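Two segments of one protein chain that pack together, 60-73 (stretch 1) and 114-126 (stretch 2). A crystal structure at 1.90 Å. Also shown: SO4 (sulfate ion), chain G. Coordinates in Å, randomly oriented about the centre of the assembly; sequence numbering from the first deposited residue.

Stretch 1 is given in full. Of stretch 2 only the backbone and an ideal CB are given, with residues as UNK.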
# COMPACT_ATOMS: atom_id res chain seq x y z
N LEU B 60 15.58 -8.83 -1.16
CA LEU B 60 14.39 -7.98 -1.13
C LEU B 60 14.67 -6.61 -1.76
O LEU B 60 13.85 -6.09 -2.52
CB LEU B 60 13.89 -7.83 0.31
CG LEU B 60 12.74 -8.74 0.79
CD1 LEU B 60 12.76 -10.14 0.18
CD2 LEU B 60 12.67 -8.80 2.34
N ARG B 61 15.81 -6.02 -1.42
CA ARG B 61 16.20 -4.75 -2.00
C ARG B 61 16.48 -4.87 -3.51
O ARG B 61 16.01 -4.06 -4.33
CB ARG B 61 17.38 -4.16 -1.21
CG ARG B 61 17.03 -3.95 0.28
CD ARG B 61 18.28 -4.02 1.17
NE ARG B 61 17.93 -4.19 2.57
CZ ARG B 61 18.14 -3.26 3.50
NH1 ARG B 61 18.72 -2.13 3.15
NH2 ARG B 61 17.78 -3.47 4.76
N ALA B 62 17.21 -5.92 -3.90
CA ALA B 62 17.40 -6.21 -5.33
C ALA B 62 16.09 -6.41 -6.12
O ALA B 62 15.95 -5.93 -7.25
CB ALA B 62 18.30 -7.44 -5.51
N LEU B 63 15.13 -7.12 -5.53
CA LEU B 63 13.86 -7.37 -6.21
C LEU B 63 13.14 -6.04 -6.41
O LEU B 63 12.59 -5.77 -7.49
CB LEU B 63 12.98 -8.31 -5.35
CG LEU B 63 11.54 -8.60 -5.80
CD1 LEU B 63 11.55 -9.41 -7.06
CD2 LEU B 63 10.76 -9.35 -4.71
N ALA B 64 13.15 -5.22 -5.37
CA ALA B 64 12.49 -3.91 -5.42
C ALA B 64 13.11 -3.02 -6.50
O ALA B 64 12.40 -2.41 -7.30
CB ALA B 64 12.50 -3.24 -4.02
N ARG B 65 14.44 -2.94 -6.52
CA ARG B 65 15.11 -2.31 -7.66
C ARG B 65 14.62 -2.88 -9.02
O ARG B 65 14.23 -2.13 -9.92
CB ARG B 65 16.65 -2.41 -7.53
CG ARG B 65 17.28 -1.53 -6.43
CD ARG B 65 18.80 -1.46 -6.61
NE ARG B 65 19.48 -2.75 -6.38
CZ ARG B 65 19.79 -3.23 -5.17
NH1 ARG B 65 20.44 -4.38 -5.05
NH2 ARG B 65 19.46 -2.56 -4.08
N HIS B 66 14.62 -4.20 -9.16
CA HIS B 66 14.24 -4.84 -10.41
C HIS B 66 12.82 -4.48 -10.84
O HIS B 66 12.59 -4.12 -12.00
CB HIS B 66 14.43 -6.36 -10.33
CG HIS B 66 14.06 -7.09 -11.60
ND1 HIS B 66 14.74 -6.92 -12.78
CD2 HIS B 66 13.11 -8.02 -11.84
CE1 HIS B 66 14.20 -7.69 -13.71
NE2 HIS B 66 13.21 -8.37 -13.16
N VAL B 67 11.86 -4.55 -9.90
CA VAL B 67 10.49 -4.16 -10.18
C VAL B 67 10.34 -2.69 -10.56
O VAL B 67 9.59 -2.38 -11.49
CB VAL B 67 9.52 -4.53 -9.02
CG1 VAL B 67 8.11 -4.02 -9.33
CG2 VAL B 67 9.51 -6.05 -8.81
N HIS B 68 11.02 -1.79 -9.85
CA HIS B 68 11.02 -0.38 -10.25
C HIS B 68 11.57 -0.22 -11.68
O HIS B 68 11.04 0.57 -12.47
CB HIS B 68 11.83 0.48 -9.27
CG HIS B 68 11.86 1.93 -9.63
ND1 HIS B 68 10.75 2.74 -9.57
CD2 HIS B 68 12.87 2.71 -10.08
CE1 HIS B 68 11.08 3.96 -9.95
NE2 HIS B 68 12.36 3.97 -10.26
N ASP B 69 12.62 -0.98 -12.00
CA ASP B 69 13.17 -1.00 -13.37
C ASP B 69 12.10 -1.44 -14.40
O ASP B 69 11.97 -0.84 -15.48
CB ASP B 69 14.33 -1.99 -13.50
CG ASP B 69 15.60 -1.54 -12.81
OD1 ASP B 69 15.76 -0.32 -12.51
OD2 ASP B 69 16.44 -2.43 -12.57
N LEU B 70 11.38 -2.51 -14.07
CA LEU B 70 10.35 -3.02 -14.97
C LEU B 70 9.25 -2.00 -15.16
O LEU B 70 8.71 -1.85 -16.26
CB LEU B 70 9.75 -4.30 -14.41
CG LEU B 70 10.69 -5.49 -14.35
CD1 LEU B 70 10.06 -6.62 -13.53
CD2 LEU B 70 11.01 -5.94 -15.75
N SER B 71 8.93 -1.29 -14.08
CA SER B 71 7.89 -0.27 -14.11
C SER B 71 8.25 0.85 -15.08
O SER B 71 7.42 1.30 -15.90
CB SER B 71 7.67 0.28 -12.71
OG SER B 71 6.80 1.39 -12.74
N ASN B 72 9.50 1.31 -15.00
CA ASN B 72 10.03 2.32 -15.91
C ASN B 72 10.05 1.87 -17.36
O ASN B 72 9.70 2.63 -18.26
CB ASN B 72 11.44 2.76 -15.48
CG ASN B 72 11.41 3.69 -14.28
OD1 ASN B 72 10.46 4.45 -14.10
ND2 ASN B 72 12.46 3.63 -13.46
N ALA B 73 10.47 0.64 -17.58
CA ALA B 73 10.53 0.13 -18.95
C ALA B 73 9.12 0.01 -19.51
O ALA B 73 8.88 0.28 -20.69
CB ALA B 73 11.24 -1.21 -19.00
N UNK B 114 13.48 0.98 6.15
CA UNK B 114 14.19 2.20 6.48
C UNK B 114 15.46 2.32 5.62
O UNK B 114 16.57 2.44 6.14
CB UNK B 114 14.54 2.23 7.97
N UNK B 115 15.28 2.32 4.30
CA UNK B 115 16.38 2.25 3.34
C UNK B 115 16.29 3.44 2.40
O UNK B 115 15.65 3.35 1.35
CB UNK B 115 16.35 0.94 2.56
N UNK B 116 16.88 4.57 2.81
CA UNK B 116 16.86 5.83 2.05
C UNK B 116 17.50 5.64 0.68
O UNK B 116 17.12 6.32 -0.27
CB UNK B 116 17.59 6.94 2.82
N UNK B 117 18.45 4.73 0.57
CA UNK B 117 19.06 4.47 -0.73
C UNK B 117 18.04 3.88 -1.71
O UNK B 117 18.03 4.21 -2.90
CB UNK B 117 20.25 3.52 -0.57
N UNK B 118 17.17 2.99 -1.21
CA UNK B 118 16.16 2.40 -2.08
C UNK B 118 15.11 3.46 -2.39
O UNK B 118 14.55 3.47 -3.49
CB UNK B 118 15.52 1.17 -1.44
N UNK B 119 14.86 4.35 -1.44
CA UNK B 119 13.91 5.44 -1.68
C UNK B 119 14.41 6.33 -2.82
O UNK B 119 13.63 6.75 -3.68
CB UNK B 119 13.70 6.27 -0.41
N UNK B 120 15.71 6.61 -2.82
CA UNK B 120 16.34 7.41 -3.89
C UNK B 120 16.25 6.69 -5.23
O UNK B 120 16.00 7.31 -6.27
CB UNK B 120 17.80 7.70 -3.55
N UNK B 121 16.44 5.38 -5.21
CA UNK B 121 16.31 4.59 -6.43
C UNK B 121 14.91 4.69 -7.04
O UNK B 121 14.78 4.88 -8.25
CB UNK B 121 16.64 3.13 -6.14
N UNK B 122 13.89 4.56 -6.19
CA UNK B 122 12.48 4.60 -6.60
C UNK B 122 12.10 5.98 -7.15
O UNK B 122 11.17 6.10 -7.94
CB UNK B 122 11.57 4.24 -5.42
N UNK B 123 12.78 7.02 -6.68
CA UNK B 123 12.50 8.38 -7.14
C UNK B 123 12.72 8.54 -8.64
O UNK B 123 12.02 9.33 -9.29
CB UNK B 123 13.38 9.38 -6.38
N UNK B 124 13.69 7.82 -9.19
CA UNK B 124 14.10 8.07 -10.57
C UNK B 124 13.04 7.56 -11.53
O UNK B 124 12.69 6.38 -11.51
CB UNK B 124 15.45 7.41 -10.87
N UNK B 125 12.49 8.47 -12.33
CA UNK B 125 11.44 8.12 -13.26
C UNK B 125 10.03 8.27 -12.69
O UNK B 125 9.04 8.06 -13.39
CB UNK B 125 11.65 6.68 -13.73
N UNK B 126 9.94 8.65 -11.42
CA UNK B 126 8.62 8.69 -10.78
C UNK B 126 7.75 9.91 -11.13
O UNK B 126 6.60 9.98 -10.72
CB UNK B 126 8.81 8.65 -9.26
S SO4 G . 21.29 -6.86 -7.88
O1 SO4 G . 20.51 -5.66 -7.66
O2 SO4 G . 20.48 -7.93 -8.43
O3 SO4 G . 22.40 -6.61 -8.80
O4 SO4 G . 21.81 -7.27 -6.57

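Position 114 has positive phi (44°) and a CB pointing away from stretch 1, which suits glycine or asparagine and tolerates a small residue. It is Ala-114, whose carbonyl O weakly accepts from a water bound to Arg-61 NH1.

Position 115 sits just before a helix, and its ideal CB lies 3.9 Å from Arg-61 NH1. Serine, threonine, asparagine or aspartate could cap the helix; the nearby charge favors an acid. Asp-115 does both jobs: OD1 accepts a weak capping bond from the backbone N of 118 (3.0 Å), and OD2 forms a salt bridge with Arg-61 NH1 (3.2 Å).

At 116, phi of -60° in the first turn and open space allow proline or almost any polar residue; it is Pro-116. Position 117 points toward stretch 1 but finds nothing within 5.5 Å of CB, so almost any helix former would do; Glu-117 makes no contact with stretch 1.

At 118, CB points toward stretch 1 but has nothing within 5.5 Å, so there is room for a medium or large apolar chain to reach Ala-64 and the Arg-65 methylenes. Leu-118 (t, p) brings CD2 to 3.8 Å from Ala-64 CB and CD1 to 3.7 Å from Arg-65 CG.

Positions 119 and 120 are out of reach, favoring helix formers; both are alanine.

At 121 CA-to-CB points toward stretch 1, with the ideal CB 4.7 Å from Arg-65 CG and the Asp-69 carboxylate farther along. A large side chain suits, apolar or aromatic against the Arg-65 methylenes; one ending in a donor, such as tyrosine or lysine, could also reach the carboxylate. Tyr-121 lays its ring face under Arg-65, CG standing 3.7 Å from the ring centroid, while OH donates to Asp-69 OD1 (2.7 Å).

At 122, CB points sideways, 4.5 Å from His-68 ND1, and Ala-64 leaves space that leucine, methionine or an aromatic could fill. Phe-122 turns back (chi1 m) to bring CZ within 3.9 Å of Ala-64 CB. Its CA lies over the His-68 ring face, and the two rings, though nearly parallel, barely overlap.

Position 123 points away, suiting polar residues; Asp-123 makes no contact with stretch 1.

At 124 the backbone matters most: its carbonyl O accepts from His-68 NE2 (2.7 Å) and, weakly, from Asn-72 ND2 (3.4 Å). CA-to-CB runs sideways, with CB 4.7 Å from His-68 NE2, so many side chains would serve; the end of Ile-124 extends out of the contact.

Position 125, with phi 90°, calls for glycine. A CB would jam against the preceding carbonyl and lie 2.6 Å from Asn-72 OD1. Gly-125 leaves that space clear, and one water donates to both its O and Asn-72 OD1.

Position 126 points sideways, undemanding; Asp-126 hardly touches stretch 1.

Stretch 2 (114-126) ADPELAAYFDIGD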
# COMPACT_ATOMS: atom_id res chain seq x y z
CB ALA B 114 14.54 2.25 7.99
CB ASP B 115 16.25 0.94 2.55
CG ASP B 115 17.34 0.74 1.51
OD1 ASP B 115 18.17 1.64 1.30
OD2 ASP B 115 17.34 -0.34 0.88
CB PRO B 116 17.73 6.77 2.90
CG PRO B 116 17.81 6.14 4.24
CD PRO B 116 17.65 4.68 4.06
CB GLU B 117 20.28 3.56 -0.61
CG GLU B 117 20.78 3.04 -1.95
CD GLU B 117 21.18 4.17 -2.90
OE1 GLU B 117 21.50 5.29 -2.44
OE2 GLU B 117 21.15 3.93 -4.13
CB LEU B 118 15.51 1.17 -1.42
CG LEU B 118 14.65 0.27 -2.30
CD1 LEU B 118 15.49 -0.39 -3.45
CD2 LEU B 118 13.96 -0.78 -1.45
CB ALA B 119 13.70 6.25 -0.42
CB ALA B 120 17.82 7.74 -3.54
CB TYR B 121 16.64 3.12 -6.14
CG TYR B 121 16.96 2.31 -7.38
CD1 TYR B 121 18.27 2.22 -7.86
CD2 TYR B 121 15.96 1.62 -8.06
CE1 TYR B 121 18.57 1.46 -9.00
CE2 TYR B 121 16.25 0.88 -9.21
CZ TYR B 121 17.54 0.79 -9.67
OH TYR B 121 17.80 0.04 -10.80
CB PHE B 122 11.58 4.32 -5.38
CG PHE B 122 11.30 2.85 -5.13
CD1 PHE B 122 12.11 1.85 -5.68
CD2 PHE B 122 10.23 2.47 -4.32
CE1 PHE B 122 11.84 0.51 -5.44
CE2 PHE B 122 9.96 1.14 -4.08
CZ PHE B 122 10.76 0.15 -4.63
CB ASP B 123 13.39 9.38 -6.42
CG ASP B 123 12.95 9.64 -5.01
OD1 ASP B 123 11.79 9.33 -4.68
OD2 ASP B 123 13.78 10.16 -4.23
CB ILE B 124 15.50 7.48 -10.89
CG1 ILE B 124 16.55 8.20 -10.04
CG2 ILE B 124 15.82 7.62 -12.38
CD1 ILE B 124 17.97 7.76 -10.29
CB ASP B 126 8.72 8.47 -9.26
CG ASP B 126 9.10 9.72 -8.51
OD1 ASP B 126 9.41 10.75 -9.13
OD2 ASP B 126 9.09 9.66 -7.26
O HOH W 1 18.97 0.28 4.95
O HOH W 2 9.39 6.39 -15.69
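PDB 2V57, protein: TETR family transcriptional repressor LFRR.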